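Local coordinates for protein urocanate hydratase (PDB 7NED) that acts as a thiourocanate hydratase in bacterial ergothioneine breakdown, with NAD+ as cofactor, and binds urocanate, at residues Val135-Gly138 / Thr139-Phe143; Trp383-Leu386 / Ala387-His390; Gly401-Gly404 / His405-Thr409. All coordinates share one frame; numbering follows the deposited sequence.

Interaction 1: Val135-Gly138 / Thr139-Phe143; sequences VIQG and TYEIF
Gln137 lies alongside Glu141, one helical turn further on, the two side chains pointing the same way. Their CG atoms, Gln137 CG and Glu141 CG, are 4.0 Å apart, and their flat ends are turned 61° against each other. Gln137 holds CG opposite the backbone N (chi1 -175°) and runs on extended, whereas the Glu141 chain bends at chi2 and brings its carboxylate back toward the amide. The result is a straight but long and weak hydrogen bond, Gln137 NE2 to Glu141 OE1 at 3.4 Å. The other end of the amide has a firmer partner, since Gln137 OE1 accepts from the backbone N of Trp402; that bond, helped by the weak one to Glu141, probably fixes the flip of the amide.

Two residues earlier along the helix, Thr139 OG1 folds back to 3.1 Å from Val135 O, the carbonyl that also receives the backbone N of Thr139 at 3.2 Å. Methyl Val135 CG2 approaches the same hydroxyl at 4.0 Å. Ile142 reaches back to the carbonyl of Gly138, with Ile142 CG1 3.3 Å from Gly138 O. Ile142 N donates to that oxygen at 2.8 Å, continuing the regular i to i+4 bonding of the helix.

The helix belongs to the urocanase Rossmann-like region, and Val135 stands close to both bound NAD and urocanate. Helix 133-150 is buried between several others: Tyr140 bonds Asn382 through its hydroxyl and meets the Trp383 ring on helix 378-390, Thr139 and Phe143 pack on Ala175 of helix 172-178, and Ile142 lies against Phe335 and Phe339 of helix 335-344.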
loop_
_atom_site.group_PDB
_atom_site.type_symbol
_atom_site.label_atom_id
_atom_site.label_comp_id
_atom_site.label_asym_id
_atom_site.label_seq_id
_atom_site.Cartn_x
_atom_site.Cartn_y
_atom_site.Cartn_z
ATOM N N VAL A 135 -11.966 14.723 16.256
ATOM C CA VAL A 135 -11.734 15.749 15.256
ATOM C C VAL A 135 -11.894 17.157 15.822
ATOM O O VAL A 135 -11.643 18.137 15.108
ATOM C CB VAL A 135 -12.668 15.544 14.036
ATOM C CG1 VAL A 135 -14.110 15.968 14.366
ATOM C CG2 VAL A 135 -12.158 16.273 12.798
ATOM N N ILE A 136 -12.298 17.305 17.080
ATOM C CA ILE A 136 -12.715 18.647 17.492
ATOM C C ILE A 136 -11.521 19.603 17.587
ATOM O O ILE A 136 -11.637 20.773 17.216
ATOM C CB ILE A 136 -13.546 18.614 18.790
ATOM C CG1 ILE A 136 -14.117 20.005 19.062
ATOM C CG2 ILE A 136 -12.736 18.156 19.972
ATOM C CD1 ILE A 136 -14.925 20.038 20.326
ATOM N N GLN A 137 -10.342 19.137 18.016
ATOM C CA GLN A 137 -9.233 20.093 18.115
ATOM C C GLN A 137 -8.751 20.525 16.741
ATOM O O GLN A 137 -8.359 21.681 16.558
ATOM C CB GLN A 137 -8.031 19.540 18.891
ATOM C CG GLN A 137 -6.990 20.678 19.033
ATOM C CD GLN A 137 -5.778 20.360 19.924
ATOM O OE1 GLN A 137 -5.627 19.262 20.438
ATOM N NE2 GLN A 137 -4.897 21.345 20.080
ATOM N N GLY A 138 -8.729 19.605 15.779
ATOM C CA GLY A 138 -8.386 19.975 14.407
ATOM C C GLY A 138 -9.282 21.083 13.885
ATOM O O GLY A 138 -8.819 22.081 13.347
ATOM N N THR A 139 -10.581 20.927 14.063
ATOM C CA THR A 139 -11.510 21.940 13.569
ATOM C C THR A 139 -11.319 23.261 14.304
ATOM O O THR A 139 -11.345 24.345 13.703
ATOM C CB THR A 139 -12.939 21.417 13.745
ATOM O OG1 THR A 139 -13.025 20.119 13.111
ATOM C CG2 THR A 139 -13.960 22.367 13.116
ATOM N N TYR A 140 -11.142 23.190 15.612
ATOM C CA TYR A 140 -10.873 24.393 16.378
ATOM C C TYR A 140 -9.584 25.074 15.888
ATOM O O TYR A 140 -9.543 26.307 15.719
ATOM C CB TYR A 140 -10.844 24.007 17.856
ATOM C CG TYR A 140 -10.322 25.061 18.797
ATOM C CD1 TYR A 140 -9.011 25.050 19.217
ATOM C CD2 TYR A 140 -11.163 26.082 19.259
ATOM C CE1 TYR A 140 -8.530 26.030 20.087
ATOM C CE2 TYR A 140 -10.693 27.056 20.115
ATOM C CZ TYR A 140 -9.386 27.020 20.534
ATOM O OH TYR A 140 -8.906 27.980 21.387
ATOM N N GLU A 141 -8.541 24.288 15.603
ATOM C CA GLU A 141 -7.303 24.864 15.068
ATOM C C GLU A 141 -7.511 25.449 13.672
ATOM O O GLU A 141 -6.862 26.434 13.306
ATOM C CB GLU A 141 -6.183 23.808 15.016
ATOM C CG GLU A 141 -5.589 23.346 16.380
ATOM C CD GLU A 141 -5.185 24.495 17.325
ATOM O OE1 GLU A 141 -5.431 24.371 18.573
ATOM O OE2 GLU A 141 -4.644 25.510 16.815
ATOM N N ILE A 142 -8.394 24.857 12.866
ATOM C CA ILE A 142 -8.753 25.499 11.595
ATOM C C ILE A 142 -9.384 26.860 11.852
ATOM O O ILE A 142 -9.006 27.866 11.234
ATOM C CB ILE A 142 -9.699 24.611 10.764
ATOM C CG1 ILE A 142 -9.005 23.335 10.304
ATOM C CG2 ILE A 142 -10.249 25.409 9.564
ATOM C CD1 ILE A 142 -9.980 22.260 9.791
ATOM N N PHE A 143 -10.409 26.893 12.718
ATOM C CA PHE A 143 -11.077 28.160 13.008
ATOM C C PHE A 143 -10.094 29.181 13.579
ATOM O O PHE A 143 -10.114 30.358 13.183
ATOM C CB PHE A 143 -12.244 27.933 13.969
ATOM C CG PHE A 143 -13.402 27.169 13.361
ATOM C CD1 PHE A 143 -13.570 27.102 11.990
ATOM C CD2 PHE A 143 -14.324 26.533 14.166
ATOM C CE1 PHE A 143 -14.647 26.389 11.430
ATOM C CE2 PHE A 143 -15.402 25.817 13.608
ATOM C CZ PHE A 143 -15.550 25.749 12.236
#

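Interaction 2: Trp383-Leu386 / Ala387-His390; sequences WIRL and AREH
The indole of Trp383 and the methyl of Ala387 meet one turn apart on the same helix, the methyl lying 3.5 Å above the ring plane but displaced toward the rim. Its nearest ring carbon is Trp383 CE2, 3.8 Å from Ala387 CB. With CG opposite the backbone N (chi1 171°), the indole swings forward along the helix to reach that methyl. At its polar edge, Trp383 NE1 donates to the carbonyl of Ile400, which fixes the direction of the ring.

On another side, the Arg388 chain starts out extended and turns at chi3, so that its guanidinium comes near CG of Arg385. The two are linked through the backbone: a water in the guanidinium plane accepts from Arg388 NE at 3.0 Å and donates to Arg385 O at 2.7 Å. Arg388 NH1 forms a salt bridge with Glu368. His390 places its ring edge toward Leu386 O, with His390 CD2 3.4 Å from that oxygen, while CG of Glu389 lies above one face of the ring, toward its rim.

Arg388 N to Ile384 O is short, 2.8 Å, and nearly straight at 170°, but His390 N to Leu386 O is weak, bent to 129°. This is the last turn of an amphipathic helix, where the i to i+4 bonds weaken: Trp383 and Leu386 pack on helix 133-150, Ile384 and Arg388 on helix 360-373, and Arg385 and Glu389 are exposed, all within the urocanase C-terminal region.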
loop_
_atom_site.group_PDB
_atom_site.type_symbol
_atom_site.label_atom_id
_atom_site.label_comp_id
_atom_site.label_asym_id
_atom_site.label_seq_id
_atom_site.Cartn_x
_atom_site.Cartn_y
_atom_site.Cartn_z
ATOM N N TRP A 383 -5.762 24.251 24.949
ATOM C CA TRP A 383 -6.678 23.231 24.447
ATOM C C TRP A 383 -7.139 22.303 25.572
ATOM O O TRP A 383 -8.330 21.995 25.699
ATOM C CB TRP A 383 -6.015 22.414 23.307
ATOM C CG TRP A 383 -6.916 21.302 23.034
ATOM C CD1 TRP A 383 -6.715 19.978 23.338
ATOM C CD2 TRP A 383 -8.224 21.398 22.492
ATOM N NE1 TRP A 383 -7.829 19.239 22.993
ATOM C CE2 TRP A 383 -8.771 20.094 22.476
ATOM C CE3 TRP A 383 -9.002 22.467 22.022
ATOM C CZ2 TRP A 383 -10.043 19.831 21.998
ATOM C CZ3 TRP A 383 -10.264 22.199 21.537
ATOM C CH2 TRP A 383 -10.781 20.896 21.541
ATOM N N ILE A 384 -6.209 21.836 26.403
ATOM C CA ILE A 384 -6.563 20.878 27.453
ATOM C C ILE A 384 -7.526 21.516 28.451
ATOM O O ILE A 384 -8.525 20.901 28.863
ATOM C CB ILE A 384 -5.278 20.339 28.120
ATOM C CG1 ILE A 384 -4.526 19.430 27.106
ATOM C CG2 ILE A 384 -5.567 19.591 29.421
ATOM C CD1 ILE A 384 -5.362 18.172 26.619
ATOM N N ARG A 385 -7.281 22.771 28.821
ATOM C CA ARG A 385 -8.229 23.449 29.712
ATOM C C ARG A 385 -9.620 23.462 29.104
ATOM O O ARG A 385 -10.611 23.118 29.763
ATOM C CB ARG A 385 -7.765 24.877 30.010
ATOM C CG ARG A 385 -6.554 24.889 30.920
ATOM C CD ARG A 385 -6.207 26.291 31.465
ATOM N NE ARG A 385 -5.100 26.074 32.389
ATOM C CZ ARG A 385 -3.826 26.258 32.060
ATOM N NH1 ARG A 385 -3.533 26.725 30.853
ATOM N NH2 ARG A 385 -2.857 26.014 32.939
ATOM N N LEU A 386 -9.702 23.816 27.827
ATOM C CA LEU A 386 -10.989 23.893 27.160
ATOM C C LEU A 386 -11.644 22.524 27.079
ATOM O O LEU A 386 -12.849 22.381 27.345
ATOM C CB LEU A 386 -10.817 24.500 25.769
ATOM C CG LEU A 386 -10.495 25.998 25.668
ATOM C CD1 LEU A 386 -10.297 26.323 24.199
ATOM C CD2 LEU A 386 -11.553 26.888 26.305
ATOM N N ALA A 387 -10.870 21.503 26.679
ATOM C CA ALA A 387 -11.450 20.181 26.483
ATOM C C ALA A 387 -11.921 19.591 27.803
ATOM O O ALA A 387 -13.011 19.015 27.884
ATOM C CB ALA A 387 -10.437 19.250 25.797
ATOM N N ARG A 388 -11.113 19.723 28.854
ATOM C CA ARG A 388 -11.531 19.196 30.144
ATOM C C ARG A 388 -12.836 19.832 30.600
ATOM O O ARG A 388 -13.668 19.165 31.228
ATOM C CB ARG A 388 -10.430 19.409 31.180
ATOM C CG ARG A 388 -10.790 18.866 32.573
ATOM C CD ARG A 388 -9.603 19.036 33.496
ATOM N NE ARG A 388 -9.220 20.452 33.587
ATOM C CZ ARG A 388 -8.083 20.883 34.128
ATOM N NH1 ARG A 388 -7.189 19.991 34.586
ATOM N NH2 ARG A 388 -7.818 22.189 34.164
ATOM N N GLU A 389 -13.050 21.105 30.251
ATOM C CA GLU A 389 -14.214 21.832 30.753
ATOM C C GLU A 389 -15.445 21.537 29.925
ATOM O O GLU A 389 -16.536 21.438 30.481
ATOM C CB GLU A 389 -13.933 23.328 30.739
ATOM C CG GLU A 389 -15.099 24.228 31.205
ATOM C CD GLU A 389 -15.473 24.030 32.669
ATOM O OE1 GLU A 389 -16.656 24.311 33.038
ATOM O OE2 GLU A 389 -14.589 23.574 33.447
ATOM N N HIS A 390 -15.286 21.316 28.612
ATOM C CA HIS A 390 -16.406 21.412 27.688
ATOM C C HIS A 390 -16.689 20.176 26.851
ATOM O O HIS A 390 -17.766 20.112 26.253
ATOM C CB HIS A 390 -16.210 22.588 26.721
ATOM C CG HIS A 390 -16.203 23.933 27.390
ATOM N ND1 HIS A 390 -17.342 24.511 27.910
ATOM C CD2 HIS A 390 -15.208 24.833 27.571
ATOM C CE1 HIS A 390 -17.040 25.690 28.420
ATOM N NE2 HIS A 390 -15.754 25.913 28.224
HETATM O O HOH W 1 -10.286 22.991 32.473
#

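Interaction 3: Gly401-Gly404 / His405-Thr409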
loop_
_atom_site.group_PDB
_atom_site.type_symbol
_atom_site.label_atom_id
_atom_site.label_comp_id
_atom_site.label_asym_id
_atom_site.label_seq_id
_atom_site.Cartn_x
_atom_site.Cartn_y
_atom_site.Cartn_z
ATOM N N GLY A 401 -5.396 15.574 21.667
ATOM C CA GLY A 401 -4.431 16.599 22.028
ATOM C C GLY A 401 -3.312 16.630 21.013
ATOM O O GLY A 401 -2.532 15.680 20.921
ATOM N N TRP A 402 -3.255 17.684 20.205
ATOM C CA TRP A 402 -2.296 17.727 19.106
ATOM C C TRP A 402 -0.909 17.979 19.662
ATOM O O TRP A 402 -0.663 18.994 20.329
ATOM C CB TRP A 402 -2.672 18.811 18.097
ATOM C CG TRP A 402 -3.790 18.409 17.213
ATOM C CD1 TRP A 402 -4.974 17.850 17.595
ATOM C CD2 TRP A 402 -3.842 18.544 15.786
ATOM N NE1 TRP A 402 -5.763 17.623 16.488
ATOM C CE2 TRP A 402 -5.082 18.028 15.364
ATOM C CE3 TRP A 402 -2.953 19.044 14.825
ATOM C CZ2 TRP A 402 -5.468 17.981 13.996
ATOM C CZ3 TRP A 402 -3.323 18.982 13.469
ATOM C CH2 TRP A 402 -4.575 18.463 13.073
ATOM N N PHE A 403 -0.001 17.054 19.365
ATOM C CA PHE A 403 1.363 17.098 19.825
ATOM C C PHE A 403 2.267 16.788 18.637
ATOM O O PHE A 403 1.877 16.057 17.716
ATOM C CB PHE A 403 1.603 16.064 20.947
ATOM C CG PHE A 403 1.175 16.533 22.317
ATOM C CD1 PHE A 403 1.898 17.503 22.979
ATOM C CD2 PHE A 403 0.095 15.953 22.970
ATOM C CE1 PHE A 403 1.556 17.931 24.265
ATOM C CE2 PHE A 403 -0.250 16.381 24.265
ATOM C CZ PHE A 403 0.496 17.360 24.902
ATOM N N GLY A 404 3.499 17.299 18.677
ATOM C CA GLY A 404 4.465 17.021 17.640
ATOM C C GLY A 404 5.579 16.073 18.060
ATOM O O GLY A 404 5.471 15.300 19.026
ATOM N N HIS A 405 6.687 16.148 17.323
ATOM C CA HIS A 405 7.758 15.172 17.473
ATOM C C HIS A 405 8.425 15.314 18.835
ATOM O O HIS A 405 8.836 16.409 19.230
ATOM C CB HIS A 405 8.794 15.357 16.360
ATOM C CG HIS A 405 9.919 14.378 16.431
ATOM N ND1 HIS A 405 9.787 13.063 16.034
ATOM C CD2 HIS A 405 11.185 14.505 16.893
ATOM C CE1 HIS A 405 10.926 12.427 16.237
ATOM N NE2 HIS A 405 11.796 13.282 16.745
ATOM N N GLY A 406 8.572 14.199 19.532
ATOM C CA GLY A 406 9.194 14.170 20.832
ATOM C C GLY A 406 8.177 14.406 21.931
ATOM O O GLY A 406 8.216 13.728 22.956
ATOM N N ASP A 407 7.250 15.337 21.721
ATOM C CA ASP A 407 6.186 15.559 22.707
ATOM C C ASP A 407 5.261 14.350 22.819
ATOM O O ASP A 407 4.892 13.950 23.938
ATOM C CB ASP A 407 5.386 16.808 22.346
ATOM C CG ASP A 407 6.120 18.083 22.678
ATOM O OD1 ASP A 407 7.172 18.012 23.340
ATOM O OD2 ASP A 407 5.658 19.158 22.261
ATOM N N ARG A 408 4.880 13.734 21.687
ATOM C CA ARG A 408 4.063 12.525 21.784
ATOM C C ARG A 408 4.764 11.501 22.652
ATOM O O ARG A 408 4.152 10.877 23.529
ATOM C CB ARG A 408 3.757 11.923 20.398
ATOM C CG ARG A 408 2.860 12.783 19.576
ATOM C CD ARG A 408 2.367 12.106 18.316
ATOM N NE ARG A 408 2.058 13.121 17.310
ATOM C CZ ARG A 408 1.610 12.837 16.100
ATOM N NH1 ARG A 408 1.408 11.560 15.772
ATOM N NH2 ARG A 408 1.397 13.801 15.211
ATOM N N THR A 409 6.066 11.315 22.407
ATOM C CA THR A 409 6.836 10.323 23.145
ATOM C C THR A 409 6.890 10.672 24.629
ATOM O O THR A 409 6.685 9.814 25.490
ATOM C CB THR A 409 8.245 10.262 22.552
ATOM O OG1 THR A 409 8.144 9.921 21.160
ATOM C CG2 THR A 409 9.127 9.248 23.300
HETATM O O HOH W 2 4.032 19.383 20.269
#
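Arg408 sets CG opposite its own carbonyl carbon (chi1 -68°) and then runs extended to NE, a course that carries the guanidinium back along the preceding loop to Phe403 O. There Arg408 NE donates at 3.0 Å with an N-H...O angle of 161°. The oxygen lies close to the guanidinium plane, yet from the carbonyl's side the donor stands well above the peptide plane, 48° out of it. A second approach to the same oxygen, from Arg408 NH2 at 3.4 Å, is weak; that nitrogen has a stronger partner in the salt bridge to Asp436. Along the way Arg408 CG rests 3.8 Å from Phe403 CB.

Phe403 also holds CG opposite its carbonyl carbon, and its ring carbon CD1 comes 3.6 Å from Asp407 CB. Ring and carboxylate planes are close to perpendicular, the two side chains crossing almost at right angles. A water ties the acid to the loop, accepting from Gly404 N and donating to Asp407 OD2 at 2.6 Å.

The motif is a strand-to-helix connection, from strand 398-400 into helix 407-420, with Gly406 at the N-cap position. Gly406 has positive phi, a conformation in which a CB would press on the preceding carbonyl. Gly404 O accepts Arg408 N at 3.1 Å, almost in line with its C=O bond, so the loop supplies an acceptor for a backbone NH in the first turn.

Outside the loop, Phe403 meets the ring of Phe374, and its backbone bonds with Gly349. His405 ND1 is hydrogen-bonded to Thr516 of helix 502-525, while Thr409 OG1 pairs with Asn513 on the same helix.

Overall arrangement
Interactions 1 and 2 lie on helices of different regions, the Rossmann-like and the C-terminal, that pack against each other: their centres are about 13 Å apart, with Ile136 CG2 3.7 Å from Trp383 CH2 and Tyr140 OH 3.5 Å from Leu386 CD1. Interaction 3 has its centre about 16 Å from that of interaction 1; besides the bond between Gln137 and Trp402, Gly138 CA packs 3.6 Å from Trp402 CZ2. Residues 383-390 and 401-409 touch lightly, through Trp383 CD1 and Gly401 CA at 4.3 Å. Only interaction 1 comes near the ligands: the Val135 side chain is about 5 Å from both NAD and urocanate, whereas those of Trp383 and Arg408 are each about 12 Å from urocanate.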